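Local coordinates for protein probable TonB-dependent siderophore receptor PiuA (Acinetobacter baumannii, PDB 5FP1) that probably takes up iron-loaded siderophores across the outer membrane as a TonB-dependent receptor, and may bind ferric enterobactin with micromolar affinity, at residues S123-V133 with A489-L497; F330-G338 with H347-Y355. All blocks are in the same frame, centred on the assembly; numbering follows the deposited sequence. Where two conformers were deposited one is given.

Contact 1 of 2, residues S123-V133 with A489-L497; sequences SASAMGGAGSV and ATSASPVGL
Ser-125 lays its side chain against the backbone of Ser-491 and Ala-492, where the plug of this TonB-dependent receptor rests on the inner wall of its beta-barrel. Ser-125 OG, 3.1 Å from Ser-491 CA, accepts a hydrogen bond from Ala-492 N at 3.2 Å. The short helix 125-128 starts here, and Ser-125 N gives only a weak bond to Thr-490 O. A water bridges the same corner, accepting from Ala-126 N and donating to Thr-490 O.

Farther along, the plug chain turns back and presents Gly-131. Gly-131 N donates to Ala-492 O at 2.9 Å in a nearly straight bond (N-H...O 166°), while Ala-130 CA makes a C-H...O contact with that oxygen. An apolar patch adjoins these bonds: Ala-130 CB sits 3.6 Å from Pro-494 CD and equally close to Leu-497 CD1, and Phe-444 of strand 433-450 packs on both barrel residues. At the other end, Ser-123 OG bonds Val-133 O, tying the ends of the plug loop together. Ser-491 OG donates to Gly-131 O at 2.8 Å, from well above the carbonyl plane, a reach set by chi1 of 162°, which turns OG away from the backbone N.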
# COMPACT_ATOMS: atom_id res chain seq x y z
N SER A 123 -13.58 -6.32 4.13
CA SER A 123 -14.01 -6.57 2.77
C SER A 123 -14.79 -5.42 2.21
O SER A 123 -15.71 -4.90 2.87
CB SER A 123 -14.83 -7.86 2.73
OG SER A 123 -14.06 -8.94 3.23
N ALA A 124 -14.43 -4.96 1.02
CA ALA A 124 -15.04 -3.74 0.51
C ALA A 124 -15.31 -3.66 -0.98
O ALA A 124 -15.24 -2.57 -1.56
CB ALA A 124 -14.19 -2.56 0.95
N SER A 125 -15.65 -4.77 -1.62
CA SER A 125 -15.89 -4.73 -3.05
C SER A 125 -17.08 -3.86 -3.43
O SER A 125 -17.09 -3.34 -4.53
CB SER A 125 -16.04 -6.13 -3.67
OG SER A 125 -14.83 -6.85 -3.61
N ALA A 126 -18.08 -3.69 -2.56
CA ALA A 126 -19.22 -2.85 -2.95
C ALA A 126 -18.77 -1.40 -3.19
O ALA A 126 -19.40 -0.64 -3.95
CB ALA A 126 -20.33 -2.93 -1.93
N MET A 127 -17.69 -1.00 -2.51
CA MET A 127 -17.15 0.33 -2.65
C MET A 127 -16.10 0.42 -3.76
O MET A 127 -15.93 1.46 -4.38
CB MET A 127 -16.52 0.79 -1.33
CG MET A 127 -17.55 0.88 -0.22
SD MET A 127 -16.88 1.68 1.24
CE MET A 127 -16.85 3.37 0.69
N GLY A 128 -15.40 -0.68 -4.02
CA GLY A 128 -14.23 -0.63 -4.91
C GLY A 128 -14.18 -1.61 -6.07
O GLY A 128 -13.30 -1.49 -6.93
N GLY A 129 -15.13 -2.53 -6.15
CA GLY A 129 -15.09 -3.57 -7.16
C GLY A 129 -14.13 -4.72 -6.84
O GLY A 129 -13.96 -5.10 -5.68
N ALA A 130 -13.51 -5.26 -7.88
CA ALA A 130 -12.63 -6.39 -7.71
C ALA A 130 -11.57 -6.11 -6.65
O ALA A 130 -11.03 -5.02 -6.59
CB ALA A 130 -11.97 -6.75 -9.02
N GLY A 131 -11.30 -7.11 -5.83
CA GLY A 131 -10.30 -7.00 -4.80
C GLY A 131 -10.89 -6.49 -3.50
O GLY A 131 -12.03 -6.81 -3.15
N SER A 132 -10.13 -5.67 -2.79
CA SER A 132 -10.56 -5.19 -1.48
C SER A 132 -10.99 -6.37 -0.55
O SER A 132 -12.03 -6.30 0.11
CB SER A 132 -11.68 -4.16 -1.62
OG SER A 132 -11.12 -2.94 -2.14
N VAL A 133 -10.18 -7.42 -0.53
CA VAL A 133 -10.48 -8.62 0.25
C VAL A 133 -10.44 -8.34 1.76
O VAL A 133 -11.41 -8.61 2.49
CB VAL A 133 -9.51 -9.75 -0.10
CG1 VAL A 133 -9.69 -10.95 0.83
CG2 VAL A 133 -9.69 -10.16 -1.55
N ALA A 489 -20.11 -7.57 4.79
CA ALA A 489 -19.69 -7.08 3.45
C ALA A 489 -18.92 -8.17 2.74
O ALA A 489 -18.23 -8.98 3.39
CB ALA A 489 -18.84 -5.82 3.58
N THR A 490 -19.07 -8.21 1.42
CA THR A 490 -18.42 -9.24 0.64
C THR A 490 -17.33 -8.67 -0.27
O THR A 490 -17.24 -7.44 -0.50
CB THR A 490 -19.43 -10.03 -0.24
OG1 THR A 490 -20.04 -9.18 -1.23
CG2 THR A 490 -20.51 -10.68 0.63
N SER A 491 -16.54 -9.59 -0.80
CA SER A 491 -15.52 -9.26 -1.78
C SER A 491 -15.38 -10.41 -2.76
O SER A 491 -15.61 -11.56 -2.42
CB SER A 491 -14.20 -9.00 -1.06
OG SER A 491 -13.09 -9.09 -1.96
N ALA A 492 -14.98 -10.07 -3.98
CA ALA A 492 -14.65 -11.04 -5.02
C ALA A 492 -13.33 -10.58 -5.69
O ALA A 492 -13.09 -9.37 -5.85
CB ALA A 492 -15.76 -11.12 -6.05
N SER A 493 -12.48 -11.55 -6.02
CA SER A 493 -11.13 -11.27 -6.57
C SER A 493 -10.88 -12.22 -7.74
O SER A 493 -10.65 -13.42 -7.54
CB SER A 493 -10.04 -11.42 -5.49
OG SER A 493 -8.76 -10.97 -5.97
N PRO A 494 -11.01 -11.70 -8.96
CA PRO A 494 -10.89 -12.54 -10.15
C PRO A 494 -9.44 -12.86 -10.47
O PRO A 494 -8.53 -12.12 -10.08
CB PRO A 494 -11.49 -11.66 -11.25
CG PRO A 494 -11.19 -10.27 -10.81
CD PRO A 494 -11.29 -10.29 -9.30
N VAL A 495 -9.21 -13.98 -11.14
CA VAL A 495 -7.86 -14.28 -11.62
C VAL A 495 -7.47 -13.22 -12.64
O VAL A 495 -8.29 -12.72 -13.39
CB VAL A 495 -7.75 -15.70 -12.22
CG1 VAL A 495 -8.47 -15.77 -13.54
CG2 VAL A 495 -6.29 -16.09 -12.39
N GLY A 496 -6.19 -12.86 -12.64
CA GLY A 496 -5.63 -11.82 -13.51
C GLY A 496 -5.77 -10.40 -12.98
O GLY A 496 -5.49 -9.44 -13.68
N LEU A 497 -6.24 -10.25 -11.75
CA LEU A 497 -6.47 -8.92 -11.19
C LEU A 497 -5.22 -8.03 -11.15
O LEU A 497 -5.33 -6.80 -11.15
CB LEU A 497 -7.06 -9.05 -9.78
CG LEU A 497 -7.41 -7.72 -9.11
CD1 LEU A 497 -8.47 -6.97 -9.91
CD2 LEU A 497 -7.87 -7.95 -7.68
O HOH W 1 -18.60 -5.14 -0.05

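Contact 2 of 2, residues F330-G338 with H347-Y355; sequences FTDQLALTG and HRFNVGAEY
This is an antiparallel pairing of neighbouring strands in the wall of the transmembrane barrel, the two arms of the hairpin formed by strands 315-341 and 346-368. Their local axes come within 4.6 Å, with N-to-C directions 167° apart. Four hydrogen-bonded pairs, from Asp-332 with Tyr-355 to Gly-338 with Phe-349, hold the arms together. Leu-336 N to Val-351 O is the shortest of these backbone bonds at 2.7 Å.

As in other barrels, the side chains alternate. On one face Leu-336 CB meets Val-351 CG2 at 3.8 Å, the two side chains lying side by side and pointing the same way, and Phe-349 bends over the partner strand. Its first torsion (chi1 67°) sets CG between its backbone N and carbonyl carbon and swings the ring across Gly-338. Gly-338 O lies over one ring face, 3.4 Å from Phe-349 CD2, while Phe-349 CE1 approaches Leu-336 CG at 4.0 Å. Near the far end, the rings of Phe-330 and Tyr-355 come edge to edge, and a detergent molecule touches Phe-330.

The face bearing Gln-333, Thr-337, Asn-350 and Glu-354 is more polar and meets the plug. Thr-337 CG2 lies 3.4 Å from Asn-350 CG; the oxygen of that amide, OD1, is bonded to Tyr-422 OH and its nitrogen, ND2, to Ser-31 O. Gln-333 and Glu-354 run side by side, and Gln-333 NE2 donates to Glu-354 OE1 at 2.8 Å from above the carboxylate plane. Gln-333 NE2 also donates to Gly-100 O of the plug, so one amide nitrogen joins a barrel carboxylate to a plug carbonyl, a link that probably helps fix the carboxamide's rotation.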
# COMPACT_ATOMS: atom_id res chain seq x y z
N PHE A 330 -7.08 4.01 -18.51
CA PHE A 330 -8.12 5.03 -18.54
C PHE A 330 -9.27 4.57 -17.67
O PHE A 330 -9.73 3.43 -17.79
CB PHE A 330 -8.67 5.24 -19.96
CG PHE A 330 -9.90 6.15 -20.00
CD1 PHE A 330 -9.79 7.49 -19.73
CD2 PHE A 330 -11.15 5.62 -20.26
CE1 PHE A 330 -10.91 8.32 -19.73
CE2 PHE A 330 -12.27 6.44 -20.26
CZ PHE A 330 -12.15 7.78 -19.97
N THR A 331 -9.75 5.47 -16.81
CA THR A 331 -10.91 5.19 -15.97
C THR A 331 -11.89 6.36 -16.06
O THR A 331 -11.48 7.52 -16.05
CB THR A 331 -10.47 5.00 -14.50
OG1 THR A 331 -9.46 3.98 -14.43
CG2 THR A 331 -11.65 4.59 -13.61
N ASP A 332 -13.17 6.04 -16.14
CA ASP A 332 -14.21 7.07 -16.00
C ASP A 332 -15.21 6.60 -14.95
O ASP A 332 -15.71 5.48 -15.03
CB ASP A 332 -14.91 7.32 -17.32
CG ASP A 332 -15.77 8.57 -17.28
OD1 ASP A 332 -16.81 8.55 -16.57
OD2 ASP A 332 -15.35 9.58 -17.87
N GLN A 333 -15.48 7.46 -13.97
CA GLN A 333 -16.52 7.21 -12.95
C GLN A 333 -17.58 8.30 -13.04
O GLN A 333 -17.26 9.49 -13.00
CB GLN A 333 -15.95 7.29 -11.54
CG GLN A 333 -14.91 6.27 -11.21
CD GLN A 333 -14.37 6.44 -9.80
OE1 GLN A 333 -14.37 7.55 -9.26
NE2 GLN A 333 -13.88 5.35 -9.22
N LEU A 334 -18.84 7.89 -13.09
CA LEU A 334 -19.98 8.81 -13.11
C LEU A 334 -20.80 8.50 -11.86
O LEU A 334 -21.18 7.34 -11.66
CB LEU A 334 -20.81 8.56 -14.37
CG LEU A 334 -22.06 9.40 -14.62
CD1 LEU A 334 -21.66 10.84 -14.82
CD2 LEU A 334 -22.77 8.86 -15.85
N ALA A 335 -20.99 9.49 -10.99
CA ALA A 335 -21.63 9.26 -9.70
C ALA A 335 -22.66 10.35 -9.45
O ALA A 335 -22.36 11.54 -9.57
CB ALA A 335 -20.62 9.30 -8.57
N LEU A 336 -23.85 9.93 -9.05
CA LEU A 336 -24.87 10.83 -8.55
C LEU A 336 -24.93 10.69 -7.04
O LEU A 336 -25.18 9.59 -6.51
CB LEU A 336 -26.21 10.43 -9.17
CG LEU A 336 -27.41 11.30 -8.78
CD1 LEU A 336 -27.30 12.63 -9.48
CD2 LEU A 336 -28.69 10.60 -9.19
N THR A 337 -24.69 11.79 -6.33
CA THR A 337 -24.65 11.76 -4.89
C THR A 337 -25.60 12.79 -4.29
O THR A 337 -25.99 13.77 -4.93
CB THR A 337 -23.25 12.13 -4.36
OG1 THR A 337 -22.82 13.37 -4.94
CG2 THR A 337 -22.23 11.04 -4.70
N GLY A 338 -25.93 12.59 -3.03
CA GLY A 338 -26.64 13.62 -2.29
C GLY A 338 -27.55 13.04 -1.25
O GLY A 338 -27.29 11.97 -0.69
N HIS A 347 -32.42 9.59 3.07
CA HIS A 347 -31.44 8.84 2.29
C HIS A 347 -30.20 9.66 2.03
O HIS A 347 -30.28 10.84 1.67
CB HIS A 347 -32.02 8.42 0.96
CG HIS A 347 -33.21 7.54 1.06
ND1 HIS A 347 -33.16 6.19 0.83
CD2 HIS A 347 -34.51 7.83 1.32
CE1 HIS A 347 -34.38 5.68 0.94
NE2 HIS A 347 -35.21 6.66 1.25
N ARG A 348 -29.05 9.05 2.29
CA ARG A 348 -27.76 9.62 1.92
C ARG A 348 -27.12 8.63 0.96
O ARG A 348 -26.86 7.48 1.32
CB ARG A 348 -26.91 9.85 3.15
CG ARG A 348 -27.43 11.02 3.97
CD ARG A 348 -26.73 11.12 5.30
NE ARG A 348 -26.95 9.95 6.15
CZ ARG A 348 -26.42 9.84 7.36
NH1 ARG A 348 -25.69 10.85 7.83
NH2 ARG A 348 -26.60 8.76 8.09
N PHE A 349 -26.95 9.04 -0.29
CA PHE A 349 -26.67 8.07 -1.35
C PHE A 349 -25.53 8.44 -2.29
O PHE A 349 -25.11 9.59 -2.40
CB PHE A 349 -27.93 7.83 -2.17
CG PHE A 349 -28.37 9.02 -2.97
CD1 PHE A 349 -27.84 9.27 -4.22
CD2 PHE A 349 -29.33 9.89 -2.47
CE1 PHE A 349 -28.24 10.37 -4.97
CE2 PHE A 349 -29.74 10.98 -3.21
CZ PHE A 349 -29.18 11.23 -4.46
N ASN A 350 -25.06 7.41 -2.97
CA ASN A 350 -24.10 7.54 -4.05
C ASN A 350 -24.43 6.38 -4.94
O ASN A 350 -24.36 5.20 -4.53
CB ASN A 350 -22.66 7.48 -3.50
CG ASN A 350 -21.62 7.66 -4.60
OD1 ASN A 350 -21.86 7.30 -5.74
ND2 ASN A 350 -20.48 8.21 -4.25
N VAL A 351 -24.90 6.70 -6.15
CA VAL A 351 -25.19 5.70 -7.15
C VAL A 351 -24.41 6.05 -8.41
O VAL A 351 -24.21 7.23 -8.73
CB VAL A 351 -26.70 5.62 -7.44
CG1 VAL A 351 -27.46 5.39 -6.13
CG2 VAL A 351 -27.21 6.88 -8.13
N GLY A 352 -23.93 5.04 -9.13
CA GLY A 352 -22.98 5.30 -10.20
C GLY A 352 -22.55 4.16 -11.06
O GLY A 352 -23.05 3.04 -10.95
N ALA A 353 -21.64 4.49 -11.97
CA ALA A 353 -21.17 3.55 -12.94
C ALA A 353 -19.70 3.83 -13.20
O ALA A 353 -19.25 4.96 -13.01
CB ALA A 353 -21.95 3.71 -14.22
N GLU A 354 -18.96 2.83 -13.62
CA GLU A 354 -17.54 3.00 -13.87
C GLU A 354 -17.11 2.16 -15.05
O GLU A 354 -17.64 1.07 -15.29
CB GLU A 354 -16.75 2.64 -12.61
CG GLU A 354 -15.26 2.83 -12.80
CD GLU A 354 -14.43 2.63 -11.53
OE1 GLU A 354 -14.91 2.98 -10.42
OE2 GLU A 354 -13.30 2.15 -11.65
N TYR A 355 -16.14 2.69 -15.81
CA TYR A 355 -15.50 1.95 -16.88
C TYR A 355 -13.99 2.11 -16.72
O TYR A 355 -13.52 3.19 -16.46
CB TYR A 355 -15.92 2.50 -18.23
CG TYR A 355 -15.11 1.91 -19.36
CD1 TYR A 355 -15.38 0.66 -19.84
CD2 TYR A 355 -14.02 2.60 -19.89
CE1 TYR A 355 -14.63 0.09 -20.85
CE2 TYR A 355 -13.26 2.04 -20.90
CZ TYR A 355 -13.57 0.79 -21.38
OH TYR A 355 -12.82 0.22 -22.38

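In the fold
Followed from the N terminus, the chain first builds the plug, whose residues 123-133 form one side of contact 1. It then enters the barrel and passes through strand 315-341, turns tightly, and returns along strand 346-368; contact 2 joins these arms, with only eight residues between its segments. Contact 1 is completed much later, when residues 489-497 arrive at the end of strand 482-493, closing a loop of 355 residues inside which contact 2 is nested. The two centres are about 17 Å apart and their nearest atoms about 6 Å, without touching. Contact 2 thus builds barrel wall between sequence neighbours, whereas contact 1 ties that barrel to the plug within it.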